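Local atomic coordinates of probable transcriptional regulator, TetR family protein (Rhodococcus sp., PDB entry 3BJB), a protein that probably binds operator DNA as a TetR-family transcriptional regulator, through a helix-turn-helix domain joined to an all-helical C-terminal domain. Residues E47-A52 and G57-Y62; D79-G84 and R143-D148; R108-R113 and A119-T124; R164-L169 and R192-L197. One frame throughout, in Å; residues are numbered along the deposited sequence.

Contact 1 (E47-A52 and G57-Y62); sequences EVAKRA and GTLYRY
L59 reaches from helix 56-62 to V48 and A49 on helix 45-51, and it is the one side chain of G57-Y62 that touches the other segment. Its CB already leans toward that helix, 4.5 Å from the A49 CB. CG lies anti to the backbone N (chi1 -176°), which carries the fork of the leucine across to the neighbouring helix. There the two methyls part company. CD1 takes the V48 side and meets V48 CG1 at 3.7 Å, methyl against methyl, with the two side chains crossing at about a right angle. CD2 turns to the backbone side, 3.9 Å from A49 N and 4.1 Å from A49 CB; V48 CB is also 4.1 Å from this CD2. One leucine thus straddles two consecutive residues of a helix turn, and M45 of the same helix also touches it. The pair of helices forms the helix-turn-helix predicted for residues 44-63, in which helix 56-62 takes the place of the second helix, which probably reads the DNA, as in other members of the family. V48, A49 and L59 are all buried, and their side chains meet through carbon atoms alone, with A49 and L59 the residues of closest backbone approach, their CA atoms 6.2 Å apart. On another side of helix 45-51, E47 and R51 lie away from L59. R51 NE forms a salt bridge to E47 OE2 at 3.5 Å, and its NH2 a second one to E37 of helix 22-37, whose A30 and L34 also touch the R51 side chain.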
# COMPACT_ATOMS: atom_id res chain seq x y z
N GLU B 47 -19.58 5.35 -18.03
CA GLU B 47 -19.17 6.74 -18.25
C GLU B 47 -17.81 6.85 -19.01
O GLU B 47 -17.70 7.62 -19.98
CB GLU B 47 -19.23 7.56 -16.95
CG GLU B 47 -18.72 9.04 -17.05
CD GLU B 47 -19.53 9.96 -18.01
OE1 GLU B 47 -20.37 9.47 -18.81
OE2 GLU B 47 -19.31 11.21 -17.96
N VAL B 48 -16.81 6.06 -18.62
CA VAL B 48 -15.57 5.91 -19.43
C VAL B 48 -15.92 5.55 -20.89
O VAL B 48 -15.34 6.10 -21.84
CB VAL B 48 -14.53 4.86 -18.83
CG1 VAL B 48 -13.25 4.78 -19.66
CG2 VAL B 48 -14.17 5.15 -17.36
N ALA B 49 -16.88 4.64 -21.09
CA ALA B 49 -17.27 4.27 -22.44
C ALA B 49 -17.86 5.47 -23.18
O ALA B 49 -17.49 5.74 -24.33
CB ALA B 49 -18.23 3.10 -22.42
N LYS B 50 -18.77 6.18 -22.50
CA LYS B 50 -19.35 7.42 -23.01
C LYS B 50 -18.32 8.56 -23.26
O LYS B 50 -18.50 9.37 -24.15
CB LYS B 50 -20.51 7.90 -22.10
CG LYS B 50 -21.04 9.26 -22.53
CD LYS B 50 -22.24 9.79 -21.75
CE LYS B 50 -22.74 11.06 -22.50
NZ LYS B 50 -24.02 11.68 -22.04
N ARG B 51 -17.25 8.63 -22.46
CA ARG B 51 -16.23 9.66 -22.70
C ARG B 51 -15.34 9.28 -23.86
O ARG B 51 -15.23 10.02 -24.83
CB ARG B 51 -15.40 9.91 -21.47
CG ARG B 51 -16.12 10.64 -20.40
CD ARG B 51 -15.77 12.11 -20.41
NE ARG B 51 -16.55 12.75 -19.35
CZ ARG B 51 -16.05 13.29 -18.24
NH1 ARG B 51 -14.73 13.33 -18.04
NH2 ARG B 51 -16.87 13.82 -17.35
N ALA B 52 -14.72 8.11 -23.77
CA ALA B 52 -13.84 7.60 -24.82
C ALA B 52 -14.56 7.45 -26.15
O ALA B 52 -13.95 7.06 -27.16
CB ALA B 52 -13.23 6.28 -24.40
N GLY B 57 -18.98 -2.69 -24.55
CA GLY B 57 -18.38 -3.97 -24.90
C GLY B 57 -16.99 -3.83 -25.50
O GLY B 57 -16.17 -4.74 -25.38
N THR B 58 -16.75 -2.69 -26.15
CA THR B 58 -15.45 -2.39 -26.74
C THR B 58 -14.47 -2.13 -25.59
O THR B 58 -13.36 -2.67 -25.54
CB THR B 58 -15.52 -1.17 -27.73
OG1 THR B 58 -16.23 -1.51 -28.93
CG2 THR B 58 -14.12 -0.69 -28.11
N LEU B 59 -14.93 -1.33 -24.63
CA LEU B 59 -14.17 -1.02 -23.44
C LEU B 59 -13.89 -2.26 -22.58
O LEU B 59 -12.79 -2.39 -22.01
CB LEU B 59 -14.91 0.05 -22.62
CG LEU B 59 -14.22 0.61 -21.35
CD1 LEU B 59 -13.15 1.65 -21.67
CD2 LEU B 59 -15.24 1.16 -20.42
N TYR B 60 -14.87 -3.15 -22.49
CA TYR B 60 -14.75 -4.30 -21.59
C TYR B 60 -13.78 -5.29 -22.21
O TYR B 60 -12.92 -5.87 -21.52
CB TYR B 60 -16.11 -4.93 -21.28
CG TYR B 60 -16.77 -4.37 -20.04
CD1 TYR B 60 -18.02 -3.75 -20.11
CD2 TYR B 60 -16.15 -4.45 -18.79
CE1 TYR B 60 -18.65 -3.24 -18.96
CE2 TYR B 60 -16.77 -3.94 -17.63
CZ TYR B 60 -18.01 -3.34 -17.74
OH TYR B 60 -18.60 -2.82 -16.63
N ARG B 61 -13.90 -5.44 -23.51
CA ARG B 61 -12.94 -6.16 -24.33
C ARG B 61 -11.50 -5.73 -24.02
O ARG B 61 -10.60 -6.55 -23.82
CB ARG B 61 -13.25 -5.90 -25.79
CG ARG B 61 -12.89 -7.02 -26.70
CD ARG B 61 -13.03 -6.58 -28.14
NE ARG B 61 -12.73 -7.67 -29.05
CZ ARG B 61 -11.52 -8.20 -29.24
NH1 ARG B 61 -11.37 -9.20 -30.11
NH2 ARG B 61 -10.46 -7.73 -28.58
N TYR B 62 -11.27 -4.43 -23.97
CA TYR B 62 -9.92 -3.97 -23.75
C TYR B 62 -9.52 -3.85 -22.29
O TYR B 62 -8.33 -3.89 -21.97
CB TYR B 62 -9.62 -2.71 -24.57
CG TYR B 62 -9.08 -3.08 -25.91
CD1 TYR B 62 -9.89 -3.10 -27.05
CD2 TYR B 62 -7.75 -3.49 -26.05
CE1 TYR B 62 -9.38 -3.49 -28.31
CE2 TYR B 62 -7.23 -3.86 -27.28
CZ TYR B 62 -8.04 -3.87 -28.41
OH TYR B 62 -7.50 -4.25 -29.60

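Contact 2 (D79-G84 and R143-D148); sequences DRMGVG and RQIMLD
Helices 66-86 and 134-150 come together at G82 and I145, whose CA atoms are 5.8 Å apart, while the two segments run in the same general sense rather than antiparallel. In this TetR-family fold the contact joins helix 66-86, which follows the DNA-binding helices in the chain, to helix 134-150 of the C-terminal domain, with a glycine at the closest approach. Without a side chain at G82 the backbone itself forms the surface on which I145 lies. The isoleucine points its CB at the glycine, and its longer branch does the touching. CG1 stands beside the backbone N, anti to the carbonyl carbon (chi1 -68°), and the branch then runs on extended (chi2 174°), so that the terminal methyl is pushed against the glycine. G82 CA is 4.0 Å from I145 CG1 further back on the branch. M81, a selenomethionine, completes the contact from one flank: its chain curls back on itself and brings the selenium alongside the same methyl, with M81 SE 4.3 Å from I145 CD1. M81 also touches R105 of helix 95-111, while the next residue after I145, M146, turns to the buried side and packs on V99, V102 and L103 of that helix. At the tip of the isoleucine, CD1 lies 3.5 Å from G82 CA and 3.8 Å from G82 N.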
# COMPACT_ATOMS: atom_id res chain seq x y z
N ASP B 79 5.06 5.16 -17.78
CA ASP B 79 5.78 5.29 -19.05
C ASP B 79 6.01 6.76 -19.37
O ASP B 79 7.07 7.12 -19.87
CB ASP B 79 5.02 4.63 -20.22
CG ASP B 79 5.04 3.09 -20.18
OD1 ASP B 79 5.87 2.49 -19.43
OD2 ASP B 79 4.22 2.48 -20.91
N ARG B 80 5.02 7.59 -19.04
CA ARG B 80 5.03 9.01 -19.41
C ARG B 80 6.02 9.80 -18.59
O ARG B 80 6.58 10.78 -19.07
CB ARG B 80 3.65 9.62 -19.20
CG ARG B 80 3.17 10.55 -20.31
CD ARG B 80 2.03 9.89 -21.11
NE ARG B 80 1.17 10.86 -21.82
CZ ARG B 80 0.06 11.41 -21.34
NH1 ARG B 80 -0.38 11.12 -20.11
NH2 ARG B 80 -0.62 12.28 -22.08
N MSE B 81 6.23 9.40 -17.34
CA MSE B 81 7.08 10.15 -16.43
C MSE B 81 8.53 9.74 -16.61
O MSE B 81 9.45 10.53 -16.34
CB MSE B 81 6.61 10.04 -14.97
CG MSE B 81 7.05 8.78 -14.18
SE MSE B 81 8.86 8.94 -13.37
CE MSE B 81 8.65 10.72 -12.58
N GLY B 82 8.72 8.51 -17.09
CA GLY B 82 10.03 8.02 -17.50
C GLY B 82 10.57 8.83 -18.66
O GLY B 82 11.74 9.22 -18.67
N VAL B 83 9.70 9.07 -19.65
CA VAL B 83 9.99 9.95 -20.78
C VAL B 83 10.44 11.32 -20.28
O VAL B 83 11.50 11.81 -20.66
CB VAL B 83 8.75 10.11 -21.71
CG1 VAL B 83 8.99 11.16 -22.80
CG2 VAL B 83 8.35 8.78 -22.33
N GLY B 84 9.62 11.92 -19.41
CA GLY B 84 9.85 13.28 -18.89
C GLY B 84 11.04 13.39 -17.97
O GLY B 84 11.58 14.48 -17.76
N ARG B 143 10.99 -0.18 -12.05
CA ARG B 143 12.30 -0.74 -11.98
C ARG B 143 13.25 -0.30 -13.14
O ARG B 143 14.43 -0.02 -12.88
CB ARG B 143 12.14 -2.25 -11.94
CG ARG B 143 13.31 -3.04 -11.45
CD ARG B 143 13.13 -4.46 -11.92
NE ARG B 143 13.07 -4.47 -13.38
CZ ARG B 143 12.60 -5.48 -14.11
NH1 ARG B 143 12.13 -6.59 -13.53
NH2 ARG B 143 12.60 -5.37 -15.44
N GLN B 144 12.77 -0.25 -14.39
CA GLN B 144 13.62 0.19 -15.52
C GLN B 144 13.89 1.69 -15.61
O GLN B 144 14.84 2.11 -16.26
CB GLN B 144 13.07 -0.27 -16.88
CG GLN B 144 13.56 -1.62 -17.31
CD GLN B 144 15.05 -1.65 -17.62
OE1 GLN B 144 15.62 -2.73 -17.76
NE2 GLN B 144 15.68 -0.49 -17.74
N ILE B 145 13.04 2.51 -15.00
CA ILE B 145 13.28 3.94 -15.01
C ILE B 145 14.40 4.27 -14.05
O ILE B 145 15.21 5.17 -14.31
CB ILE B 145 12.04 4.74 -14.64
CG1 ILE B 145 10.99 4.59 -15.75
CG2 ILE B 145 12.39 6.24 -14.39
CD1 ILE B 145 9.67 5.23 -15.40
N MSE B 146 14.43 3.52 -12.96
CA MSE B 146 15.37 3.71 -11.86
C MSE B 146 16.71 3.13 -12.25
O MSE B 146 17.76 3.76 -12.06
CB MSE B 146 14.85 3.02 -10.60
CG MSE B 146 13.45 3.45 -10.17
SE MSE B 146 12.87 2.43 -8.56
CE MSE B 146 13.41 3.71 -7.22
N LEU B 147 16.67 1.92 -12.79
CA LEU B 147 17.84 1.30 -13.35
C LEU B 147 18.49 2.27 -14.32
O LEU B 147 19.68 2.54 -14.20
CB LEU B 147 17.48 -0.03 -14.00
CG LEU B 147 17.96 -1.35 -13.36
CD1 LEU B 147 18.71 -1.22 -12.01
CD2 LEU B 147 16.85 -2.37 -13.25
N ASP B 148 17.71 2.87 -15.21
CA ASP B 148 18.23 3.77 -16.22
C ASP B 148 18.77 5.05 -15.60
O ASP B 148 19.85 5.52 -15.94
CB ASP B 148 17.16 4.07 -17.27
CG ASP B 148 17.04 2.95 -18.33
OD1 ASP B 148 17.89 2.04 -18.39
OD2 ASP B 148 16.08 2.99 -19.13

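Contact 3 (R108-R113 and A119-T124); sequences RGLLRR and AMIQST. With SO4 (sulfate ion), chain N.
In the C-terminal domain, a short turn between two consecutive helices brings L110 of helix 95-111 against M120 and I121 of helix 114-126. The backbones stay well apart, L110 CA and M120 CA being 9.5 Å from each other, and side-chain tips bridge the distance. L110 divides its methyls between the two partners: CD1 meets M120 CE at 3.7 Å and CD2 meets I121 CD1 at 4.1 Å. M120, a selenomethionine, runs extended as far as the selenium and bends there (chi3 -64°), presenting its end methyl to the leucine. R113 is the N-cap residue of helix 114-126, and the S117 hydroxyl is hydrogen-bonded to the carbonyls of both L110 and R113, which must share its single proton. On the outer side, R108 holds a sulfate ion, probably from the crystallisation liquor, at the edge of its guanidinium; R108 NH1 lies an unusually short, doubtful 2.5 Å from sulfate O1, and NH2 is a weak second donor. R108 NH1 also forms a salt bridge to E188. Beyond the turn, L110 packs on W170 of helix 157-179 and M120 on V73, M74 and Q77 of helix 66-86, while Q122 meets T126 of the second subunit.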
# COMPACT_ATOMS: atom_id res chain seq x y z
N ARG B 108 5.96 13.73 -6.48
CA ARG B 108 5.44 15.05 -6.68
C ARG B 108 4.32 15.07 -7.67
O ARG B 108 3.25 15.57 -7.35
CB ARG B 108 6.55 16.03 -7.01
CG ARG B 108 7.22 16.55 -5.74
CD ARG B 108 8.46 17.32 -6.11
NE ARG B 108 9.24 17.58 -4.91
CZ ARG B 108 10.42 18.17 -4.91
NH1 ARG B 108 11.03 18.38 -3.76
NH2 ARG B 108 10.95 18.55 -6.05
N GLY B 109 4.52 14.48 -8.84
CA GLY B 109 3.47 14.39 -9.85
C GLY B 109 2.24 13.57 -9.50
O GLY B 109 1.17 13.86 -9.98
N LEU B 110 2.40 12.54 -8.68
CA LEU B 110 1.27 11.83 -8.07
C LEU B 110 0.50 12.68 -7.08
O LEU B 110 -0.74 12.75 -7.13
CB LEU B 110 1.75 10.57 -7.35
CG LEU B 110 1.42 9.16 -7.85
CD1 LEU B 110 1.57 9.01 -9.34
CD2 LEU B 110 2.39 8.22 -7.18
N LEU B 111 1.22 13.29 -6.14
CA LEU B 111 0.62 14.13 -5.11
C LEU B 111 -0.07 15.36 -5.69
O LEU B 111 -0.89 15.94 -5.01
CB LEU B 111 1.66 14.55 -4.12
CG LEU B 111 1.90 13.86 -2.77
CD1 LEU B 111 1.23 12.50 -2.51
CD2 LEU B 111 3.37 13.72 -2.63
N ARG B 112 0.23 15.72 -6.94
CA ARG B 112 -0.42 16.87 -7.60
C ARG B 112 -1.85 16.58 -8.08
O ARG B 112 -2.61 17.51 -8.34
CB ARG B 112 0.39 17.34 -8.81
CG ARG B 112 1.72 18.06 -8.54
CD ARG B 112 2.09 19.02 -9.72
NE ARG B 112 2.83 18.44 -10.86
CZ ARG B 112 2.28 17.87 -11.95
NH1 ARG B 112 0.93 17.76 -12.09
NH2 ARG B 112 3.09 17.38 -12.92
N ARG B 113 -2.19 15.31 -8.28
CA ARG B 113 -3.56 14.89 -8.57
C ARG B 113 -3.85 13.73 -7.65
O ARG B 113 -3.64 12.56 -8.02
CB ARG B 113 -3.76 14.48 -10.03
CG ARG B 113 -3.32 15.54 -11.02
CD ARG B 113 -2.41 14.92 -12.07
NE ARG B 113 -3.13 14.66 -13.31
CZ ARG B 113 -2.67 13.89 -14.29
NH1 ARG B 113 -1.51 13.25 -14.15
NH2 ARG B 113 -3.40 13.73 -15.39
N ALA B 119 -6.80 6.50 -7.13
CA ALA B 119 -7.36 5.40 -7.92
C ALA B 119 -6.31 4.46 -8.54
O ALA B 119 -6.59 3.27 -8.74
CB ALA B 119 -8.28 5.94 -8.99
N MSE B 120 -5.12 4.97 -8.86
CA MSE B 120 -4.14 4.11 -9.50
C MSE B 120 -3.45 3.25 -8.49
O MSE B 120 -3.22 2.07 -8.73
CB MSE B 120 -3.11 4.91 -10.28
CG MSE B 120 -3.69 5.79 -11.39
SE MSE B 120 -2.26 6.72 -12.39
CE MSE B 120 -1.53 7.86 -10.99
N ILE B 121 -3.07 3.85 -7.37
CA ILE B 121 -2.48 3.18 -6.24
C ILE B 121 -3.47 2.12 -5.68
O ILE B 121 -3.10 0.94 -5.50
CB ILE B 121 -2.11 4.21 -5.15
CG1 ILE B 121 -1.21 5.34 -5.70
CG2 ILE B 121 -1.57 3.54 -3.87
CD1 ILE B 121 0.24 5.01 -5.85
N GLN B 122 -4.72 2.48 -5.41
CA GLN B 122 -5.59 1.47 -4.83
C GLN B 122 -5.76 0.34 -5.77
O GLN B 122 -5.72 -0.80 -5.35
CB GLN B 122 -6.93 1.98 -4.39
CG GLN B 122 -6.82 2.74 -3.13
CD GLN B 122 -8.13 3.44 -2.78
OE1 GLN B 122 -9.24 2.97 -3.13
NE2 GLN B 122 -8.00 4.57 -2.06
N SER B 123 -5.89 0.65 -7.05
CA SER B 123 -6.01 -0.37 -8.08
C SER B 123 -4.85 -1.33 -8.11
O SER B 123 -5.05 -2.52 -8.21
CB SER B 123 -6.21 0.28 -9.44
OG SER B 123 -7.58 0.51 -9.67
N THR B 124 -3.63 -0.83 -7.99
CA THR B 124 -2.41 -1.67 -7.99
C THR B 124 -2.19 -2.48 -6.69
O THR B 124 -1.56 -3.54 -6.70
CB THR B 124 -1.21 -0.76 -8.31
OG1 THR B 124 -1.32 -0.37 -9.68
CG2 THR B 124 0.13 -1.44 -8.04
S SO4 N . 14.18 20.32 -4.41
O1 SO4 N . 12.81 20.18 -3.95
O2 SO4 N . 14.73 21.58 -3.89
O3 SO4 N . 14.97 19.19 -3.89
O4 SO4 N . 14.19 20.37 -5.87

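Contact 4 (R164-L169 and R192-L197); sequences RLLVQL and RRACDL
L166 lays its two methyls against A194 and C195 of helix 184-198. CD1 lies over the junction of the two residues, 4.0 Å from A194 CB and equally far from C195 N, while CD2 meets the sulfur, 3.8 Å from C195 SG. The sulfur stands beside its own backbone N, on the flank where it also touches Y100 of helix 95-111. L169, a second leucine one turn further along helix 157-179, also reaches A194: L169 CD2 is 3.5 Å from A194 CB. The small alanine methyl is therefore touched by two leucines from directions about at right angles, each with CG anti to its backbone N, chi1 -170° in L166 and 175° in L169, both directed at helix 184-198. The two helices run antiparallel, their segment axes 10.3 Å apart at 166°, and correspond to the pair that in TetR-family regulators meets its copy from the second subunit as a four-helix dimer bundle. In keeping with this, R164 makes a salt bridge to D190 of the second subunit, and A194 and R193 both touch L165 of that subunit. Within the chain, R192 forms a salt bridge to D97, and L198 of the same helix covers L165, L166 and L169.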
# COMPACT_ATOMS: atom_id res chain seq x y z
N ARG B 164 13.27 -3.63 -5.40
CA ARG B 164 11.91 -4.14 -5.27
C ARG B 164 11.45 -3.72 -3.88
O ARG B 164 10.35 -3.22 -3.72
CB ARG B 164 11.86 -5.67 -5.46
CG ARG B 164 10.49 -6.19 -5.99
CD ARG B 164 10.24 -7.71 -5.74
NE ARG B 164 11.52 -8.41 -5.67
CZ ARG B 164 11.99 -8.95 -4.56
NH1 ARG B 164 11.26 -8.92 -3.46
NH2 ARG B 164 13.19 -9.53 -4.55
N LEU B 165 12.33 -3.88 -2.89
CA LEU B 165 12.11 -3.31 -1.55
C LEU B 165 11.84 -1.78 -1.55
O LEU B 165 10.99 -1.30 -0.79
CB LEU B 165 13.28 -3.66 -0.63
CG LEU B 165 13.53 -5.15 -0.32
CD1 LEU B 165 14.77 -5.32 0.57
CD2 LEU B 165 12.35 -5.80 0.35
N LEU B 166 12.56 -1.02 -2.37
CA LEU B 166 12.33 0.42 -2.44
C LEU B 166 10.93 0.75 -2.97
O LEU B 166 10.15 1.35 -2.24
CB LEU B 166 13.43 1.14 -3.23
CG LEU B 166 13.51 2.67 -3.23
CD1 LEU B 166 13.60 3.28 -1.83
CD2 LEU B 166 14.67 3.16 -4.11
N VAL B 167 10.58 0.33 -4.20
CA VAL B 167 9.26 0.74 -4.73
C VAL B 167 8.14 0.26 -3.83
O VAL B 167 7.05 0.84 -3.80
CB VAL B 167 8.96 0.40 -6.24
CG1 VAL B 167 10.23 0.28 -7.06
CG2 VAL B 167 8.09 -0.84 -6.40
N GLN B 168 8.42 -0.79 -3.06
CA GLN B 168 7.45 -1.34 -2.11
C GLN B 168 7.25 -0.37 -0.97
O GLN B 168 6.17 0.22 -0.85
CB GLN B 168 7.82 -2.77 -1.63
CG GLN B 168 6.89 -3.90 -2.23
CD GLN B 168 5.44 -3.41 -2.58
OE1 GLN B 168 4.50 -3.55 -1.77
NE2 GLN B 168 5.27 -2.82 -3.78
N LEU B 169 8.30 -0.16 -0.18
CA LEU B 169 8.37 0.94 0.77
C LEU B 169 7.84 2.28 0.21
O LEU B 169 7.23 3.06 0.93
CB LEU B 169 9.80 1.10 1.27
CG LEU B 169 10.14 2.27 2.19
CD1 LEU B 169 9.12 2.48 3.26
CD2 LEU B 169 11.46 1.95 2.84
N ARG B 192 14.17 9.60 1.10
CA ARG B 192 15.62 9.76 0.99
C ARG B 192 16.39 8.79 1.86
O ARG B 192 17.32 8.11 1.40
CB ARG B 192 16.06 11.20 1.26
CG ARG B 192 17.57 11.35 1.35
CD ARG B 192 18.04 12.50 0.51
NE ARG B 192 18.77 12.06 -0.68
CZ ARG B 192 19.22 12.89 -1.64
NH1 ARG B 192 19.89 12.39 -2.69
NH2 ARG B 192 18.97 14.21 -1.56
N ARG B 193 16.00 8.71 3.13
CA ARG B 193 16.62 7.82 4.10
C ARG B 193 16.56 6.36 3.62
O ARG B 193 17.56 5.63 3.72
CB ARG B 193 15.94 8.01 5.45
CG ARG B 193 16.06 6.86 6.42
CD ARG B 193 16.96 7.15 7.61
NE ARG B 193 18.35 7.12 7.22
CZ ARG B 193 19.08 8.20 7.02
NH1 ARG B 193 18.55 9.41 7.21
NH2 ARG B 193 20.36 8.06 6.66
N ALA B 194 15.41 5.97 3.08
CA ALA B 194 15.22 4.66 2.48
C ALA B 194 16.18 4.41 1.33
O ALA B 194 16.89 3.41 1.33
CB ALA B 194 13.79 4.47 2.03
N CYS B 195 16.26 5.31 0.37
CA CYS B 195 17.31 5.20 -0.66
C CYS B 195 18.71 4.91 -0.12
O CYS B 195 19.42 4.06 -0.65
CB CYS B 195 17.34 6.44 -1.54
SG CYS B 195 15.95 6.46 -2.61
N ASP B 196 19.09 5.62 0.94
CA ASP B 196 20.44 5.53 1.49
C ASP B 196 20.61 4.20 2.18
O ASP B 196 21.69 3.56 2.11
CB ASP B 196 20.67 6.63 2.52
CG ASP B 196 20.75 8.03 1.91
OD1 ASP B 196 20.65 8.18 0.67
OD2 ASP B 196 20.91 9.00 2.69
N LEU B 197 19.56 3.80 2.88
CA LEU B 197 19.61 2.55 3.59
C LEU B 197 19.55 1.38 2.61
O LEU B 197 20.48 0.52 2.59
CB LEU B 197 18.55 2.49 4.69
CG LEU B 197 18.94 3.45 5.81
CD1 LEU B 197 17.89 3.52 6.89
CD2 LEU B 197 20.34 3.12 6.44

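In the fold
Contact 1 lies in the DNA-binding helix-turn-helix, about 37 Å from contact 4 centre to centre, the two standing on opposite sides of the chain's centre. Contacts 2 and 3 fall between them: contact 1 is about 28 Å from contact 2 and about 22 Å from contact 3, and contacts 2 and 3 are about 16 Å apart, all between centres. Along the chain contact 1 comes first, contact 3 is nested in the loop closed by contact 2, and contact 4 follows. Only contacts 2 and 4 touch directly, M146 CE lying 3.4 Å from L166 CD2. Helix 66-86 leads from the DNA-binding end to contact 2, and M146 of helix 134-150 carries the packing on to contact 4, beside the second subunit.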